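Folylpolyglutamate synthase protein FOLC (Mycobacterium tuberculosis, PDB 2VOS) probably catalyses the ATP-dependent addition of L-glutamate to dihydropteroate and, successively, to tetrahydrofolate, yielding dihydrofolate and folylpolyglutamates. Local coordinates at residues Leu47-Ala52 and Ala132-Gln137; Gly178-Ala183 and Leu246-Arg251; Gly284-Ile289 and Ser308-Phe313; Ala352-Ala357 and Gly383-Asp388. All blocks are in the same frame, centred on the assembly; numbering follows the deposited sequence. Where two conformers were deposited one is given.

Contact 1. Residues Leu47-Ala52 and Ala132-Gln137; sequences LTRISA and ALIDQQ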
loop_
_atom_site.group_PDB
_atom_site.type_symbol
_atom_site.label_atom_id
_atom_site.label_comp_id
_atom_site.label_asym_id
_atom_site.label_seq_id
_atom_site.Cartn_x
_atom_site.Cartn_y
_atom_site.Cartn_z
ATOM N N LEU A 47 10.319 -7.715 19.493
ATOM C CA LEU A 47 10.345 -6.241 19.299
ATOM C C LEU A 47 11.332 -5.543 20.220
ATOM O O LEU A 47 11.169 -4.377 20.589
ATOM C CB LEU A 47 8.957 -5.641 19.470
ATOM C CG LEU A 47 7.956 -6.268 18.507
ATOM C CD1 LEU A 47 6.529 -5.981 18.885
ATOM C CD2 LEU A 47 8.249 -5.764 17.120
ATOM N N THR A 48 12.370 -6.285 20.589
ATOM C CA THR A 48 13.326 -5.858 21.597
ATOM C C THR A 48 14.094 -4.609 21.181
ATOM O O THR A 48 14.218 -3.653 21.955
ATOM C CB THR A 48 14.296 -7.016 21.961
ATOM O OG1 THR A 48 13.586 -7.951 22.793
ATOM C CG2 THR A 48 15.461 -6.490 22.745
ATOM N N ARG A 49 14.613 -4.615 19.960
ATOM C CA ARG A 49 15.417 -3.496 19.492
ATOM C C ARG A 49 14.588 -2.235 19.326
ATOM O O ARG A 49 14.977 -1.159 19.809
ATOM C CB ARG A 49 16.106 -3.850 18.170
ATOM C CG ARG A 49 17.314 -4.776 18.307
ATOM C CD ARG A 49 17.992 -5.031 16.922
ATOM N NE ARG A 49 17.062 -5.287 15.809
ATOM C CZ ARG A 49 16.711 -6.494 15.354
ATOM N NH1 ARG A 49 17.188 -7.618 15.908
ATOM N NH2 ARG A 49 15.859 -6.590 14.344
ATOM N N ILE A 50 13.469 -2.318 18.598
ATOM C CA ILE A 50 12.686 -1.108 18.320
ATOM C C ILE A 50 12.076 -0.617 19.651
ATOM O O ILE A 50 12.013 0.582 19.903
ATOM C CB ILE A 50 11.590 -1.385 17.262
ATOM C CG1 ILE A 50 10.858 -0.090 16.873
ATOM C CG2 ILE A 50 10.554 -2.381 17.776
ATOM C CD1 ILE A 50 11.732 0.877 16.158
ATOM N N SER A 51 11.635 -1.531 20.535
ATOM C CA SER A 51 11.196 -1.086 21.870
ATOM C C SER A 51 12.280 -0.354 22.661
ATOM O O SER A 51 12.009 0.672 23.272
ATOM C CB SER A 51 10.681 -2.232 22.716
ATOM O OG SER A 51 9.527 -2.776 22.114
ATOM N N ALA A 52 13.490 -0.911 22.685
ATOM C CA ALA A 52 14.586 -0.258 23.359
ATOM C C ALA A 52 14.847 1.129 22.776
ATOM O O ALA A 52 15.096 2.081 23.519
ATOM C CB ALA A 52 15.859 -1.130 23.302
ATOM N N ALA A 132 22.695 4.035 16.907
ATOM C CA ALA A 132 24.071 3.468 17.080
ATOM C C ALA A 132 24.200 2.746 18.429
ATOM O O ALA A 132 24.851 1.716 18.557
ATOM C CB ALA A 132 25.125 4.569 17.002
ATOM N N LEU A 133 23.578 3.312 19.458
ATOM C CA LEU A 133 23.720 2.742 20.792
ATOM C C LEU A 133 22.995 1.403 20.863
ATOM O O LEU A 133 23.526 0.440 21.407
ATOM C CB LEU A 133 23.172 3.715 21.836
ATOM C CG LEU A 133 23.367 3.319 23.297
ATOM C CD1 LEU A 133 24.872 3.102 23.614
ATOM C CD2 LEU A 133 22.772 4.413 24.198
ATOM N N ILE A 134 21.789 1.336 20.314
ATOM C CA ILE A 134 21.068 0.059 20.234
ATOM C C ILE A 134 21.824 -0.942 19.364
ATOM O O ILE A 134 21.912 -2.128 19.732
ATOM C CB ILE A 134 19.612 0.201 19.705
ATOM C CG1 ILE A 134 18.760 1.079 20.623
ATOM C CG2 ILE A 134 18.949 -1.192 19.549
ATOM C CD1 ILE A 134 18.780 0.648 22.107
ATOM N N ASP A 135 22.370 -0.490 18.226
ATOM C CA ASP A 135 23.162 -1.370 17.335
ATOM C C ASP A 135 24.288 -2.010 18.146
ATOM O O ASP A 135 24.551 -3.178 17.995
ATOM C CB ASP A 135 23.849 -0.622 16.162
ATOM C CG ASP A 135 22.910 -0.240 15.007
ATOM O OD1 ASP A 135 21.843 -0.858 14.767
ATOM O OD2 ASP A 135 23.255 0.716 14.296
ATOM N N GLN A 136 24.975 -1.223 18.969
ATOM C CA GLN A 136 26.126 -1.714 19.747
ATOM C C GLN A 136 25.694 -2.612 20.940
ATOM O O GLN A 136 26.309 -3.654 21.184
ATOM C CB GLN A 136 27.021 -0.553 20.229
ATOM N N GLN A 137 24.667 -2.177 21.689
ATOM C CA GLN A 137 24.153 -2.945 22.819
ATOM C C GLN A 137 23.582 -4.275 22.333
ATOM O O GLN A 137 23.685 -5.301 23.031
ATOM C CB GLN A 137 23.103 -2.156 23.598
ATOM C CG GLN A 137 23.684 -1.273 24.683
ATOM C CD GLN A 137 22.660 -0.289 25.269
ATOM O OE1 GLN A 137 21.426 -0.428 25.105
ATOM N NE2 GLN A 137 23.181 0.728 25.956
#
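Ile134 lays both ends of its branched side chain against one face of the helix that holds Arg49 and Ala52. Its CD1 meets the methyl of Ala52, CB to CD1 3.6 Å, while the other branch, CG2, rests over the first turn, 4.0 Å from the carbonyl O of Arg49 and 4.1 Å from CB of the same residue. Chi1 (-62°) sets the two branches apart, with CG2 anti to the backbone N and turned to Arg49, and chi2 (-53°) then brings CD1 to Ala52. This is apolar helix-to-helix packing, away from the nucleotide and metal sites, and it joins the start of helix 48-56 to the later part of the long helix 117-140, their closest CA atoms being those of Arg49 and Ile134 at 6.7 Å. Leu53 and Leu56, further along helix 48-56, carry the same apolar surface on over Ile134. Arg49 lends only the base of its side chain here; the chain bends at chi3 (-43°), and its guanidinium makes a salt bridge with Glu153 and a hydrogen bond to the carbonyl O of Arg42. At the helix start Leu47 is the N-cap residue, and its carbonyl O accepts two bonds from Ser51, one from N and one from OG at 2.8 Å, arriving from opposite faces of the carbonyl plane.

Contact 2. Residues Gly178-Ala183 and Leu246-Arg251; sequences GGRWDA and LAESVR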
loop_
_atom_site.group_PDB
_atom_site.type_symbol
_atom_site.label_atom_id
_atom_site.label_comp_id
_atom_site.label_asym_id
_atom_site.label_seq_id
_atom_site.Cartn_x
_atom_site.Cartn_y
_atom_site.Cartn_z
ATOM N N GLY A 178 3.090 -8.391 7.980
ATOM C CA GLY A 178 2.453 -9.181 9.087
ATOM C C GLY A 178 1.761 -8.220 10.059
ATOM O O GLY A 178 0.852 -7.499 9.655
ATOM N N GLY A 179 2.220 -8.140 11.310
ATOM C CA GLY A 179 1.586 -7.245 12.274
ATOM C C GLY A 179 2.124 -7.475 13.653
ATOM O O GLY A 179 2.770 -6.595 14.230
ATOM N N ARG A 180 1.898 -8.696 14.165
ATOM C CA ARG A 180 2.250 -9.045 15.527
ATOM C C ARG A 180 3.700 -8.701 15.831
ATOM O O ARG A 180 3.982 -8.209 16.924
ATOM C CB ARG A 180 2.064 -10.545 15.785
ATOM C CG ARG A 180 2.125 -10.870 17.280
ATOM C CD ARG A 180 1.595 -12.296 17.597
ATOM N NE ARG A 180 0.240 -12.550 17.101
ATOM C CZ ARG A 180 -0.846 -12.175 17.763
ATOM N NH1 ARG A 180 -0.684 -11.532 18.902
ATOM N NH2 ARG A 180 -2.085 -12.411 17.285
ATOM N N TRP A 181 4.607 -8.988 14.895
ATOM C CA TRP A 181 6.045 -8.807 15.163
ATOM C C TRP A 181 6.628 -7.727 14.280
ATOM O O TRP A 181 7.841 -7.666 14.123
ATOM C CB TRP A 181 6.838 -10.118 15.008
ATOM C CG TRP A 181 6.297 -11.205 15.948
ATOM C CD1 TRP A 181 6.414 -11.265 17.329
ATOM C CD2 TRP A 181 5.491 -12.315 15.580
ATOM N NE1 TRP A 181 5.773 -12.378 17.815
ATOM C CE2 TRP A 181 5.168 -13.017 16.765
ATOM C CE3 TRP A 181 5.043 -12.804 14.363
ATOM C CZ2 TRP A 181 4.421 -14.170 16.760
ATOM C CZ3 TRP A 181 4.280 -13.948 14.366
ATOM C CH2 TRP A 181 3.988 -14.626 15.549
ATOM N N ASP A 182 5.771 -6.855 13.728
ATOM C CA ASP A 182 6.237 -5.776 12.839
ATOM C C ASP A 182 6.787 -4.632 13.715
ATOM O O ASP A 182 6.267 -4.396 14.807
ATOM C CB ASP A 182 5.038 -5.235 12.001
ATOM C CG ASP A 182 5.470 -4.203 11.003
ATOM O OD1 ASP A 182 6.185 -4.618 10.048
ATOM O OD2 ASP A 182 5.181 -2.992 11.236
ATOM N N ALA A 183 7.783 -3.894 13.227
ATOM C CA ALA A 183 8.389 -2.803 13.992
ATOM C C ALA A 183 7.361 -1.728 14.418
ATOM O O ALA A 183 7.564 -1.064 15.425
ATOM C CB ALA A 183 9.577 -2.128 13.165
ATOM N N LEU A 246 -11.825 -12.341 14.715
ATOM C CA LEU A 246 -12.811 -12.141 15.794
ATOM C C LEU A 246 -12.310 -12.734 17.123
ATOM O O LEU A 246 -12.482 -12.152 18.217
ATOM C CB LEU A 246 -14.168 -12.765 15.422
ATOM C CG LEU A 246 -14.870 -12.163 14.195
ATOM C CD1 LEU A 246 -16.160 -12.931 13.799
ATOM C CD2 LEU A 246 -15.176 -10.696 14.438
ATOM N N ALA A 247 -11.690 -13.911 17.030
ATOM C CA ALA A 247 -11.080 -14.562 18.224
ATOM C C ALA A 247 -10.036 -13.645 18.882
ATOM O O ALA A 247 -10.056 -13.431 20.100
ATOM C CB ALA A 247 -10.467 -15.864 17.836
ATOM N N GLU A 248 -9.136 -13.088 18.070
ATOM C CA GLU A 248 -8.113 -12.210 18.580
ATOM C C GLU A 248 -8.717 -10.910 19.090
ATOM O O GLU A 248 -8.191 -10.281 19.996
ATOM C CB GLU A 248 -7.094 -11.921 17.466
ATOM C CG GLU A 248 -6.519 -13.203 16.801
ATOM C CD GLU A 248 -5.584 -13.979 17.740
ATOM O OE1 GLU A 248 -4.536 -13.402 18.118
ATOM O OE2 GLU A 248 -5.907 -15.136 18.103
ATOM N N SER A 249 -9.826 -10.476 18.497
ATOM C CA SER A 249 -10.448 -9.237 18.953
ATOM C C SER A 249 -11.067 -9.487 20.335
ATOM O O SER A 249 -11.135 -8.577 21.180
ATOM C CB SER A 249 -11.531 -8.770 17.967
ATOM O OG SER A 249 -10.997 -8.433 16.685
ATOM N N VAL A 250 -11.575 -10.701 20.532
ATOM C CA VAL A 250 -12.080 -11.109 21.860
ATOM C C VAL A 250 -10.916 -11.142 22.876
ATOM O O VAL A 250 -11.027 -10.629 23.991
ATOM C CB VAL A 250 -12.774 -12.500 21.811
ATOM C CG1 VAL A 250 -13.051 -13.036 23.225
ATOM C CG2 VAL A 250 -14.043 -12.458 20.984
ATOM N N ARG A 251 -9.779 -11.717 22.484
ATOM C CA ARG A 251 -8.630 -11.725 23.416
ATOM C C ARG A 251 -8.150 -10.319 23.775
ATOM O O ARG A 251 -7.740 -10.103 24.921
ATOM C CB ARG A 251 -7.472 -12.618 22.943
#
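A single salt bridge at the surface makes this contact, tying the loop between strands 170-174 and 191-194 to helix 239-251 within the Mur ligase middle domain, whose family belongs to the P-loop NTPase clan. NH2 of Arg180 lies 2.8 Å from OE1 of Glu248, and nothing else of the two segments touches: even their closest CA atoms, those of Arg180 and Glu248, are 11.3 Å apart, so the whole span is bridged by side chains. Arg180 sits in a type I beta turn running from Gly179 to Asp182, closed by a bond from Asp182 N to Gly179 O, and its CG lies over the centre of one face of the Trp181 ring, 3.8 Å above the plane. From there the chain, with CG anti to the backbone N (chi1 -167°), runs out toward the helix and bends at chi3. Glu248 folds at chi2 (-70°) to bring its carboxylate round. The acceptor oxygen stands at the edge of the guanidinium, near its plane, but the carboxylate plane is turned almost perpendicular to the guanidinium, and one oxygen alone takes part. The same NH2 also donates to the carbonyl O of Gly214 in helix 209-217, and the side chain of Glu248 also touches Ala217 of the same helix. With an N-H...O angle of 121° the hydrogen bond is weak despite its short length, so the attraction is probably carried more by charge than by directional bonding, and the proximity of solvent would be expected to moderate it.

Contact 3. Residues Gly284-Ile289 and Ser308-Phe313; sequences GVYSDI and SVEAFF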
loop_
_atom_site.group_PDB
_atom_site.type_symbol
_atom_site.label_atom_id
_atom_site.label_comp_id
_atom_site.label_asym_id
_atom_site.label_seq_id
_atom_site.Cartn_x
_atom_site.Cartn_y
_atom_site.Cartn_z
ATOM N N GLY A 284 -24.064 6.449 9.977
ATOM C CA GLY A 284 -25.195 6.638 9.070
ATOM C C GLY A 284 -24.811 6.593 7.591
ATOM O O GLY A 284 -23.707 6.167 7.232
ATOM N N VAL A 285 -25.708 7.058 6.732
ATOM C CA VAL A 285 -25.477 7.024 5.309
ATOM C C VAL A 285 -24.833 8.331 4.808
ATOM O O VAL A 285 -25.308 9.424 5.097
ATOM C CB VAL A 285 -26.794 6.785 4.570
ATOM C CG1 VAL A 285 -26.595 6.755 3.044
ATOM C CG2 VAL A 285 -27.431 5.487 5.075
ATOM N N TYR A 286 -23.736 8.220 4.059
ATOM C CA TYR A 286 -23.106 9.364 3.464
ATOM C C TYR A 286 -23.266 9.219 1.950
ATOM O O TYR A 286 -22.872 8.208 1.401
ATOM C CB TYR A 286 -21.626 9.408 3.842
ATOM C CG TYR A 286 -21.332 9.439 5.357
ATOM C CD1 TYR A 286 -21.064 10.634 6.029
ATOM C CD2 TYR A 286 -21.343 8.285 6.091
ATOM C CE1 TYR A 286 -20.804 10.656 7.430
ATOM C CE2 TYR A 286 -21.096 8.291 7.484
ATOM C CZ TYR A 286 -20.798 9.480 8.138
ATOM O OH TYR A 286 -20.502 9.460 9.505
ATOM N N SER A 287 -23.810 10.237 1.273
ATOM C CA SER A 287 -24.182 10.158 -0.172
ATOM C C SER A 287 -23.325 11.030 -1.086
ATOM O O SER A 287 -22.714 11.939 -0.611
ATOM C CB SER A 287 -25.633 10.610 -0.335
ATOM O OG SER A 287 -26.461 9.783 0.482
ATOM N N ASP A 288 -23.345 10.766 -2.392
ATOM C CA ASP A 288 -22.645 11.572 -3.388
ATOM C C ASP A 288 -21.171 11.752 -3.054
ATOM O O ASP A 288 -20.628 12.851 -3.162
ATOM C CB ASP A 288 -23.277 12.959 -3.534
ATOM C CG ASP A 288 -22.929 13.658 -4.938
ATOM O OD1 ASP A 288 -22.750 12.910 -5.985
ATOM O OD2 ASP A 288 -22.880 14.959 -5.004
ATOM N N ILE A 289 -20.533 10.676 -2.619
ATOM C CA ILE A 289 -19.118 10.703 -2.425
ATOM C C ILE A 289 -18.413 10.488 -3.775
ATOM O O ILE A 289 -18.523 9.400 -4.362
ATOM C CB ILE A 289 -18.695 9.641 -1.454
ATOM C CG1 ILE A 289 -19.215 10.016 -0.061
ATOM C CG2 ILE A 289 -17.137 9.560 -1.411
ATOM C CD1 ILE A 289 -19.167 8.872 0.922
ATOM N N SER A 308 -13.107 3.455 9.923
ATOM C CA SER A 308 -11.954 3.627 10.817
ATOM C C SER A 308 -11.880 5.056 11.400
ATOM O O SER A 308 -11.543 5.255 12.570
ATOM C CB SER A 308 -10.644 3.343 10.059
ATOM O OG SER A 308 -10.666 2.015 9.551
ATOM N N VAL A 309 -12.158 6.046 10.561
ATOM C CA VAL A 309 -12.086 7.446 11.000
ATOM C C VAL A 309 -13.285 7.741 11.932
ATOM O O VAL A 309 -13.133 8.445 12.953
ATOM C CB VAL A 309 -12.026 8.402 9.830
ATOM C CG1 VAL A 309 -12.236 9.836 10.329
ATOM C CG2 VAL A 309 -10.644 8.266 9.166
ATOM N N GLU A 310 -14.445 7.150 11.610
ATOM C CA GLU A 310 -15.641 7.256 12.461
ATOM C C GLU A 310 -15.322 6.669 13.819
ATOM O O GLU A 310 -15.627 7.291 14.861
ATOM C CB GLU A 310 -16.813 6.503 11.843
ATOM C CG GLU A 310 -17.443 7.264 10.691
ATOM C CD GLU A 310 -18.617 6.506 10.150
ATOM O OE1 GLU A 310 -18.416 5.342 9.742
ATOM O OE2 GLU A 310 -19.767 7.007 10.245
ATOM N N ALA A 311 -14.729 5.480 13.825
ATOM C CA ALA A 311 -14.386 4.785 15.083
ATOM C C ALA A 311 -13.426 5.635 15.909
ATOM O O ALA A 311 -13.647 5.839 17.106
ATOM C CB ALA A 311 -13.731 3.455 14.809
ATOM N N PHE A 312 -12.390 6.161 15.260
ATOM C CA PHE A 312 -11.409 7.008 15.913
ATOM C C PHE A 312 -12.051 8.198 16.623
ATOM O O PHE A 312 -11.678 8.525 17.738
ATOM C CB PHE A 312 -10.374 7.525 14.906
ATOM C CG PHE A 312 -9.334 8.365 15.533
ATOM C CD1 PHE A 312 -8.257 7.788 16.208
ATOM C CD2 PHE A 312 -9.442 9.731 15.505
ATOM C CE1 PHE A 312 -7.297 8.603 16.830
ATOM C CE2 PHE A 312 -8.482 10.550 16.107
ATOM C CZ PHE A 312 -7.415 9.991 16.779
ATOM N N PHE A 313 -13.007 8.857 15.967
ATOM C CA PHE A 313 -13.662 10.006 16.568
ATOM C C PHE A 313 -14.933 9.653 17.325
ATOM O O PHE A 313 -15.633 10.544 17.737
ATOM C CB PHE A 313 -14.004 11.062 15.528
ATOM C CG PHE A 313 -12.800 11.796 15.017
ATOM C CD1 PHE A 313 -12.365 11.602 13.719
ATOM C CD2 PHE A 313 -12.073 12.639 15.849
ATOM C CE1 PHE A 313 -11.243 12.281 13.234
ATOM C CE2 PHE A 313 -10.932 13.315 15.355
ATOM C CZ PHE A 313 -10.532 13.116 14.066
#
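Tyr286 from the strand and Glu310 from the helix reach across to each other and meet at their polar ends, where the contact is tight: OH of Tyr286 donates to OE2 of Glu310 at 2.7 Å. The same oxygen lies 3.3 Å from CE2 of Tyr286, at the edge of the ring and near its plane, while the carboxylate is turned 76° from the ring. The hydroxyl comes to OE2 on the anti side, 34° out of the carboxylate plane. Glu310 gets there by stretching out beyond CG (chi2 -178°), away from its helix. Both residues are buried, and their polar atoms are well supplied: OE2 also accepts from Gly283 N, OE1 from Leu282 N, and Tyr286 OH is bonded to Leu321 N as well. One carboxylate thus receives the two successive backbone N-H groups of the turn before the strand together with the phenol, which would be expected to stabilise its negative charge.

Elsewhere the segments stand well apart. Gly284 N is 4.3 Å from Glu310 OE2, too far to add a bond, and the nearest CA atoms, those of Gly284 and Glu310, are 10.2 Å apart. On this looser side Val285 and Asp288, in the same strand, are exposed. Strand 284-291 is an outermost strand of the three-stranded antiparallel sheet, paired with strand 274-281; Tyr286 also packs on Val326 of helix 323-331, while on helix 296-312 Val309 packs against Val82, Leu85 and Val86 of helix 75-88.

Contact 4. Residues Ala352-Ala357 and Gly383-Asp388; sequences AAHNPA and GDKDVD. With MG (magnesium ion), chain C; ADP (adenosine-5'-diphosphate), chain B.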
loop_
_atom_site.group_PDB
_atom_site.type_symbol
_atom_site.label_atom_id
_atom_site.label_comp_id
_atom_site.label_asym_id
_atom_site.label_seq_id
_atom_site.Cartn_x
_atom_site.Cartn_y
_atom_site.Cartn_z
ATOM N N ALA A 352 0.730 -1.033 -8.911
ATOM C CA ALA A 352 1.635 -1.764 -8.054
ATOM C C ALA A 352 1.233 -3.258 -7.873
ATOM O O ALA A 352 1.925 -3.970 -7.117
ATOM C CB ALA A 352 1.684 -1.097 -6.665
ATOM N N ALA A 353 0.156 -3.730 -8.514
ATOM C CA ALA A 353 -0.299 -5.107 -8.285
ATOM C C ALA A 353 0.870 -6.090 -8.282
ATOM O O ALA A 353 1.675 -6.120 -9.207
ATOM C CB ALA A 353 -1.316 -5.523 -9.332
ATOM N N HIS A 354 0.944 -6.907 -7.240
ATOM C CA HIS A 354 2.054 -7.841 -7.091
ATOM C C HIS A 354 1.577 -9.121 -6.355
ATOM O O HIS A 354 2.394 -9.867 -5.739
ATOM C CB HIS A 354 3.218 -7.208 -6.337
ATOM C CG HIS A 354 2.853 -6.753 -4.977
ATOM N ND1 HIS A 354 2.532 -5.442 -4.702
ATOM C CD2 HIS A 354 2.712 -7.428 -3.816
ATOM C CE1 HIS A 354 2.252 -5.324 -3.422
ATOM N NE2 HIS A 354 2.353 -6.511 -2.862
ATOM N N ASN A 355 0.269 -9.386 -6.446
ATOM C CA ASN A 355 -0.248 -10.659 -5.959
ATOM C C ASN A 355 -1.545 -10.975 -6.733
ATOM O O ASN A 355 -2.056 -10.129 -7.461
ATOM C CB ASN A 355 -0.472 -10.656 -4.426
ATOM C CG ASN A 355 -1.706 -9.763 -3.994
ATOM O OD1 ASN A 355 -2.116 -8.902 -4.738
ATOM N ND2 ASN A 355 -2.298 -10.034 -2.845
ATOM N N PRO A 356 -2.074 -12.199 -6.582
ATOM C CA PRO A 356 -3.231 -12.576 -7.414
ATOM C C PRO A 356 -4.443 -11.701 -7.134
ATOM O O PRO A 356 -5.055 -11.242 -8.085
ATOM C CB PRO A 356 -3.510 -14.021 -7.012
ATOM C CG PRO A 356 -2.108 -14.553 -6.718
ATOM C CD PRO A 356 -1.445 -13.371 -5.955
ATOM N N ALA A 357 -4.795 -11.478 -5.862
ATOM C CA ALA A 357 -5.908 -10.575 -5.549
ATOM C C ALA A 357 -5.761 -9.169 -6.194
ATOM O O ALA A 357 -6.737 -8.667 -6.761
ATOM C CB ALA A 357 -6.130 -10.444 -4.056
ATOM N N GLY A 383 10.688 -12.107 -7.014
ATOM C CA GLY A 383 10.804 -13.574 -7.030
ATOM C C GLY A 383 10.020 -14.289 -5.935
ATOM O O GLY A 383 9.822 -15.518 -6.003
ATOM N N ASP A 384 9.588 -13.550 -4.912
ATOM C CA ASP A 384 8.883 -14.144 -3.772
ATOM C C ASP A 384 7.351 -14.087 -3.930
ATOM O O ASP A 384 6.633 -14.485 -3.012
ATOM C CB ASP A 384 9.290 -13.475 -2.456
ATOM C CG ASP A 384 8.803 -12.028 -2.391
ATOM O OD1 ASP A 384 9.037 -11.319 -3.405
ATOM O OD2 ASP A 384 8.110 -11.620 -1.393
ATOM N N LYS A 385 6.872 -13.617 -5.087
ATOM C CA LYS A 385 5.423 -13.538 -5.381
ATOM C C LYS A 385 4.805 -14.732 -6.089
ATOM O O LYS A 385 5.489 -15.594 -6.701
ATOM C CB LYS A 385 5.098 -12.274 -6.210
ATOM C CG LYS A 385 5.694 -11.033 -5.618
ATOM C CD LYS A 385 5.390 -10.920 -4.140
ATOM C CE LYS A 385 5.817 -9.507 -3.692
ATOM N NZ LYS A 385 5.812 -9.289 -2.212
ATOM N N ASP A 386 3.480 -14.788 -6.056
ATOM C CA ASP A 386 2.782 -15.804 -6.814
ATOM C C ASP A 386 2.706 -15.327 -8.268
ATOM O O ASP A 386 1.661 -14.869 -8.742
ATOM C CB ASP A 386 1.395 -16.040 -6.226
ATOM C CG ASP A 386 0.651 -17.162 -6.934
ATOM O OD1 ASP A 386 1.163 -17.720 -7.944
ATOM O OD2 ASP A 386 -0.446 -17.502 -6.451
ATOM N N VAL A 387 3.823 -15.462 -8.976
ATOM C CA VAL A 387 3.926 -15.065 -10.393
ATOM C C VAL A 387 2.855 -15.694 -11.273
ATOM O O VAL A 387 2.194 -14.999 -12.051
ATOM C CB VAL A 387 5.309 -15.441 -10.965
ATOM C CG1 VAL A 387 5.510 -14.775 -12.319
ATOM C CG2 VAL A 387 6.380 -14.990 -9.964
ATOM N N ASP A 388 2.677 -17.005 -11.153
ATOM C CA ASP A 388 1.674 -17.691 -11.996
ATOM C C ASP A 388 0.219 -17.176 -11.726
ATOM O O ASP A 388 -0.541 -16.934 -12.672
ATOM C CB ASP A 388 1.771 -19.206 -11.813
ATOM C CG ASP A 388 0.847 -19.951 -12.736
ATOM O OD1 ASP A 388 1.082 -19.902 -13.981
ATOM O OD2 ASP A 388 -0.107 -20.589 -12.208
HETATM MG MG MG C . 1.955 -6.798 -0.872
HETATM P PB ADP B . -0.849 -2.609 0.243
HETATM O O1B ADP B . -0.349 -1.361 0.923
HETATM O O2B ADP B . 0.227 -3.341 -0.508
HETATM O O3B ADP B . -1.723 -3.509 1.063
HETATM P PA ADP B . -2.008 -0.842 -1.837
HETATM O O1A ADP B . -0.600 -0.316 -2.071
HETATM O O2A ADP B . -3.240 0.028 -1.650
HETATM O O3A ADP B . -1.966 -2.144 -0.844
HETATM O "O5'" ADP B . -2.322 -1.613 -3.232
HETATM C "C5'" ADP B . -1.400 -2.467 -3.925
HETATM C "C4'" ADP B . -2.176 -3.013 -5.144
HETATM O "O4'" ADP B . -3.258 -3.861 -4.670
HETATM C "C3'" ADP B . -2.934 -1.951 -5.937
HETATM O "O3'" ADP B . -2.212 -1.563 -7.088
HETATM C "C2'" ADP B . -4.202 -2.563 -6.462
HETATM O "O2'" ADP B . -3.825 -3.393 -7.613
HETATM C "C1'" ADP B . -4.475 -3.613 -5.417
HETATM N N9 ADP B . -5.467 -3.266 -4.359
HETATM C C8 ADP B . -5.537 -2.199 -3.494
HETATM N N7 ADP B . -6.604 -2.353 -2.655
HETATM C C5 ADP B . -7.141 -3.580 -2.919
HETATM C C6 ADP B . -8.242 -4.396 -2.396
HETATM N N6 ADP B . -9.018 -3.946 -1.387
HETATM N N1 ADP B . -8.464 -5.566 -3.008
HETATM C C2 ADP B . -7.770 -6.062 -4.065
HETATM N N3 ADP B . -6.714 -5.390 -4.593
HETATM C C4 ADP B . -6.406 -4.165 -4.053
HETATM O O HOH W 1 2.096 -12.684 -4.721
HETATM O O HOH W 2 3.817 -6.972 -0.454
HETATM O O HOH W 3 -0.172 -5.935 -1.411
#
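His354 binds the magnesium ion through NE2, at 2.0 Å, while the side chain of Lys385 runs along its carbonyl O and reaches CD2 of the ring. Two waters and Asp200, from the middle domain, complete the ligands seen round the metal, which thereby joins the two domains; one of those waters donates to O2B of ADP and so links the ion to the diphosphate. The imidazole is fixed from its other nitrogen: ND1 donates to the carbonyl O of Ala352 at 2.9 Å, an arrangement that presents NE2 to the metal, with CG set between backbone N and carbonyl carbon (chi1 59°). Lys385 passes obliquely, its CG 3.5 Å from His354 O and its CE 3.7 Å from His354 CD2, before NZ forms a salt bridge with Asp200, so a second-shell lysine pairs with a metal ligand. Both segments belong to the glutamate ligase domain of the Mur ligase family and lead into helices, 356-368 and 387-394, N-capped by Asn355 and Asp386. Beside the metal site, CG of Pro356 packs on OD2 of Asp386 at 3.4 Å. A further water joins the backbones, donating to His354 O and accepting from Asp386 N, 2.9 Å away.

How the contacts relate
Contacts 1 and 3 are buried, contact 4 partly so, and contact 2 lies at the surface. Chemistry does not simply follow depth: contact 1 is apolar helix packing, contact 3 a buried phenol-carboxylate bond, contact 2 a lone charged pair, and contact 4 a metal site with bridging water. Contacts 1 and 2 are the pair that touch, Leu47 CD2 lying 3.3 Å from Asp182 O, so the start of helix 48-56 rests on the loop carrying Arg180. Contacts 3 and 4 lie on opposite sides of the chain's centre, about 32 Å apart between centres. Contact 4 alone reaches the nucleotide, from the glutamate ligase domain; both segments of contact 2 belong to the middle domain.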